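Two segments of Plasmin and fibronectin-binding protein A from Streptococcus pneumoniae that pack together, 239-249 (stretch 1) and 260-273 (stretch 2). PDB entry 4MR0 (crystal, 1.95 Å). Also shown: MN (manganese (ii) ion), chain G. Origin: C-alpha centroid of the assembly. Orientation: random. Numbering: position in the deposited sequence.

Stretch 1, residues 239-249: LINSSGAFAIG
Stretch 2, residues 260-273: TFKDSYQGHAIQIA

Parallel β-strands are joined by a simple rule: a residue on one strand bonds through both its N and its O to the two neighbours of its partner on the other. Residues 239-249 and 260-273 of Plasmin and fibronectin-binding protein A illustrate the rule and show how side chains extend it where the ladder stops. Together the stretches bury 758 Å², and Y265, F246 and I248 are the residues most covered.

Strands 246-249 and 270-273 run parallel, their axes 4° apart and 4.8 Å at closest approach. F246 pairs with I270, A247 with Q271, I248 with I272 and G249 with A273, at CA-CA distances of 4.7 to 5.0 Å. The extended backbone, F246 at phi/psi -130/138 and I248 at -101/109, presents both the N and the O of alternate residues, F246 and I248, to the partner strand. F246 N donates to A269 O (2.9 Å) and F246 O accepts from Q271 N (3.0 Å); two residues on, I248 N donates to Q271 O (2.8 Å) and I248 O accepts from A273 N (2.8 Å), the last bond nearly straight at 176°. CA-H...O contacts fill in between, as from G249 CA to A273 O at 3.2 Å.

The same alternation sorts the side chains. F246, I248, I270 and I272 share one face of the sheet; A247, Q271 and A273 occupy the other. On the first face, I248 (chi1 m, chi2 t) brings CD1 to 4.2 Å from CG2 of I270 and 4.3 Å from CG1 of I272, so one isoleucine touches two successive same-face residues of the neighbouring strand. F246 (chi1 -71°, chi2 -85°) sets CD2 4.1 Å from I270 CG1, while its CE2 lies 3.7 Å from CE2 of F261 (chi1 -59°, chi2 82°). The two phenyl rings meet edge to edge. A245 CB also approaches the F261 edge, 3.7 Å from CD2. On the opposite face, Q271 (m, t, chi3 76°) binds manganese through OE1 at 2.3 Å, with further ligands elsewhere in the structure.

The chain turns a corner at A245 (phi/psi -110/-45). A269 O accepts from A245 N as well as F246 N, each at 2.9 Å. Close packing is visible at G244, whose CA is 3.1 Å from H268 O: an ideal CB there would lie only 2.1 Å from that oxygen. A water donates to H268 O (2.6 Å) and F246 O (2.9 Å) and accepts from Q271 NE2 (3.1 Å).

Before the corner, S243 and Y265 form a reciprocal pair. S243 N donates to Y265 O (3.0 Å), and Y265 N donates to S243 OG (2.7 Å), a side-chain oxygen placed by chi1 71°. S264 OG (chi1 168°) donates to S243 O at 2.9 Å. The CA-to-CB bond of Y265 points toward the first stretch, and its ring (chi1 177°, chi2 58°) sets CD2 3.7 Å from I240 CD1, and its OH shares a water at 2.6 Å that bonds weakly to I240 O at 3.3 Å.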

# COMPACT_ATOMS: atom_id res chain seq x y z
N LEU A 239 -16.52 5.96 19.52
CA LEU A 239 -15.78 5.02 20.37
C LEU A 239 -14.65 4.22 19.69
O LEU A 239 -13.89 3.55 20.38
CB LEU A 239 -16.75 4.03 21.03
CG LEU A 239 -17.83 4.63 21.94
CD1 LEU A 239 -18.64 3.50 22.55
CD2 LEU A 239 -17.20 5.48 23.03
N ILE A 240 -14.53 4.29 18.37
CA ILE A 240 -13.50 3.52 17.68
C ILE A 240 -12.12 4.19 17.64
O ILE A 240 -11.98 5.40 17.85
CB ILE A 240 -13.92 3.21 16.23
CG1 ILE A 240 -13.96 4.51 15.41
CG2 ILE A 240 -15.31 2.56 16.23
CD1 ILE A 240 -14.17 4.30 13.93
N ASN A 241 -11.10 3.39 17.36
CA ASN A 241 -9.72 3.88 17.25
C ASN A 241 -9.28 3.86 15.79
O ASN A 241 -8.29 4.47 15.42
CB ASN A 241 -8.75 3.05 18.09
CG ASN A 241 -8.89 3.32 19.57
OD1 ASN A 241 -9.01 4.48 20.00
ND2 ASN A 241 -8.83 2.25 20.37
N SER A 242 -10.03 3.15 14.95
CA SER A 242 -9.75 3.06 13.51
C SER A 242 -10.89 2.29 12.83
O SER A 242 -11.60 1.53 13.48
CB SER A 242 -8.44 2.31 13.25
OG SER A 242 -8.56 0.93 13.52
N SER A 243 -11.10 2.53 11.54
CA SER A 243 -12.14 1.81 10.82
C SER A 243 -11.56 1.31 9.50
O SER A 243 -10.64 1.92 8.94
CB SER A 243 -13.36 2.71 10.56
OG SER A 243 -13.09 3.71 9.60
N GLY A 244 -12.10 0.19 9.03
CA GLY A 244 -11.65 -0.41 7.78
C GLY A 244 -12.79 -1.18 7.14
O GLY A 244 -13.90 -1.22 7.69
N ALA A 245 -12.54 -1.82 6.00
CA ALA A 245 -13.59 -2.57 5.32
C ALA A 245 -13.40 -4.09 5.34
O ALA A 245 -14.35 -4.83 5.58
CB ALA A 245 -13.72 -2.10 3.86
N PHE A 246 -12.18 -4.53 5.07
CA PHE A 246 -11.89 -5.96 5.01
C PHE A 246 -10.69 -6.42 5.83
O PHE A 246 -9.65 -5.75 5.85
CB PHE A 246 -11.62 -6.39 3.55
CG PHE A 246 -12.84 -6.39 2.67
CD1 PHE A 246 -13.67 -7.50 2.62
CD2 PHE A 246 -13.12 -5.29 1.86
CE1 PHE A 246 -14.78 -7.52 1.77
CE2 PHE A 246 -14.23 -5.31 1.01
CZ PHE A 246 -15.06 -6.42 0.96
N ALA A 247 -10.84 -7.56 6.50
CA ALA A 247 -9.75 -8.17 7.26
C ALA A 247 -9.73 -9.59 6.68
O ALA A 247 -10.52 -10.45 7.07
CB ALA A 247 -10.06 -8.21 8.74
N ILE A 248 -8.84 -9.80 5.72
CA ILE A 248 -8.69 -11.07 5.03
C ILE A 248 -7.50 -11.83 5.61
O ILE A 248 -6.35 -11.46 5.40
CB ILE A 248 -8.48 -10.83 3.52
CG1 ILE A 248 -9.67 -10.02 2.97
CG2 ILE A 248 -8.34 -12.15 2.78
CD1 ILE A 248 -9.42 -9.45 1.60
N GLY A 249 -7.78 -12.91 6.34
CA GLY A 249 -6.70 -13.67 6.93
C GLY A 249 -6.80 -15.16 6.67
O GLY A 249 -7.89 -15.74 6.73
N THR A 260 -16.14 1.06 -4.14
CA THR A 260 -15.71 2.40 -3.76
C THR A 260 -15.60 2.40 -2.24
O THR A 260 -16.60 2.24 -1.55
CB THR A 260 -16.74 3.46 -4.21
OG1 THR A 260 -16.82 3.46 -5.64
CG2 THR A 260 -16.32 4.85 -3.74
N PHE A 261 -14.38 2.56 -1.72
CA PHE A 261 -14.14 2.59 -0.28
C PHE A 261 -14.03 4.03 0.19
O PHE A 261 -13.18 4.78 -0.30
CB PHE A 261 -12.85 1.86 0.07
CG PHE A 261 -12.83 0.43 -0.36
CD1 PHE A 261 -12.52 0.08 -1.67
CD2 PHE A 261 -13.07 -0.58 0.57
CE1 PHE A 261 -12.46 -1.25 -2.06
CE2 PHE A 261 -13.02 -1.91 0.20
CZ PHE A 261 -12.71 -2.25 -1.12
N LYS A 262 -14.86 4.42 1.15
CA LYS A 262 -14.84 5.80 1.63
C LYS A 262 -14.56 6.04 3.10
O LYS A 262 -15.03 5.31 3.98
CB LYS A 262 -16.18 6.48 1.33
CG LYS A 262 -16.59 6.55 -0.12
CD LYS A 262 -17.90 7.32 -0.23
CE LYS A 262 -18.38 7.42 -1.67
NZ LYS A 262 -19.63 8.23 -1.76
N ASP A 263 -13.80 7.10 3.35
CA ASP A 263 -13.49 7.59 4.68
C ASP A 263 -13.09 6.64 5.79
O ASP A 263 -13.83 6.42 6.75
CB ASP A 263 -14.68 8.43 5.15
CG ASP A 263 -15.11 9.44 4.10
OD1 ASP A 263 -14.24 10.21 3.65
OD2 ASP A 263 -16.31 9.46 3.73
N SER A 264 -11.89 6.09 5.67
CA SER A 264 -11.36 5.20 6.68
C SER A 264 -10.95 6.09 7.86
O SER A 264 -10.39 7.17 7.65
CB SER A 264 -10.12 4.49 6.12
OG SER A 264 -9.41 3.83 7.15
N TYR A 265 -11.24 5.67 9.08
CA TYR A 265 -10.82 6.46 10.25
C TYR A 265 -9.44 5.95 10.62
O TYR A 265 -9.30 4.90 11.26
CB TYR A 265 -11.78 6.25 11.43
CG TYR A 265 -11.35 7.00 12.68
CD1 TYR A 265 -11.19 8.39 12.66
CD2 TYR A 265 -11.12 6.33 13.88
CE1 TYR A 265 -10.81 9.09 13.81
CE2 TYR A 265 -10.74 7.02 15.04
CZ TYR A 265 -10.59 8.40 14.99
OH TYR A 265 -10.21 9.10 16.11
N GLN A 266 -8.41 6.71 10.21
CA GLN A 266 -7.01 6.37 10.45
C GLN A 266 -6.79 4.86 10.47
O GLN A 266 -6.22 4.32 11.42
CB GLN A 266 -6.52 7.00 11.76
CG GLN A 266 -7.27 6.59 13.02
CD GLN A 266 -6.76 7.31 14.26
OE1 GLN A 266 -7.22 7.06 15.37
NE2 GLN A 266 -5.81 8.20 14.06
N GLY A 267 -7.22 4.18 9.42
CA GLY A 267 -7.06 2.74 9.39
C GLY A 267 -6.77 2.14 8.03
O GLY A 267 -6.48 2.85 7.06
N HIS A 268 -6.83 0.81 7.98
CA HIS A 268 -6.59 0.05 6.76
C HIS A 268 -7.92 -0.30 6.12
O HIS A 268 -8.76 -0.93 6.76
CB HIS A 268 -5.88 -1.27 7.09
CG HIS A 268 -4.64 -1.10 7.91
ND1 HIS A 268 -3.51 -0.48 7.45
CD2 HIS A 268 -4.36 -1.52 9.17
CE1 HIS A 268 -2.57 -0.53 8.38
NE2 HIS A 268 -3.06 -1.16 9.43
N ALA A 269 -8.13 0.11 4.88
CA ALA A 269 -9.37 -0.22 4.20
C ALA A 269 -9.38 -1.73 4.03
O ALA A 269 -10.42 -2.39 4.17
CB ALA A 269 -9.44 0.46 2.85
N ILE A 270 -8.21 -2.29 3.75
CA ILE A 270 -8.07 -3.72 3.54
C ILE A 270 -6.77 -4.25 4.14
O ILE A 270 -5.72 -3.64 3.98
CB ILE A 270 -8.05 -4.06 2.03
CG1 ILE A 270 -9.37 -3.64 1.38
CG2 ILE A 270 -7.81 -5.57 1.84
CD1 ILE A 270 -9.36 -3.77 -0.15
N GLN A 271 -6.86 -5.38 4.82
CA GLN A 271 -5.68 -6.05 5.37
C GLN A 271 -5.70 -7.46 4.81
O GLN A 271 -6.69 -8.17 4.94
CB GLN A 271 -5.71 -6.11 6.90
CG GLN A 271 -5.51 -4.77 7.59
CD GLN A 271 -5.63 -4.87 9.10
OE1 GLN A 271 -4.72 -5.34 9.78
NE2 GLN A 271 -6.77 -4.43 9.63
N ILE A 272 -4.60 -7.84 4.17
CA ILE A 272 -4.46 -9.16 3.56
C ILE A 272 -3.30 -9.78 4.30
O ILE A 272 -2.15 -9.38 4.11
CB ILE A 272 -4.13 -9.03 2.06
CG1 ILE A 272 -5.26 -8.27 1.35
CG2 ILE A 272 -3.94 -10.41 1.43
CD1 ILE A 272 -4.91 -7.83 -0.07
N ALA A 273 -3.61 -10.76 5.15
CA ALA A 273 -2.60 -11.41 5.98
C ALA A 273 -2.62 -12.92 5.83
O ALA A 273 -3.65 -13.56 6.00
CB ALA A 273 -2.83 -11.05 7.45
MN MN G . -2.42 -5.51 9.83
O HOH W 1 -9.60 7.72 18.18
O HOH W 2 -8.78 -3.47 7.46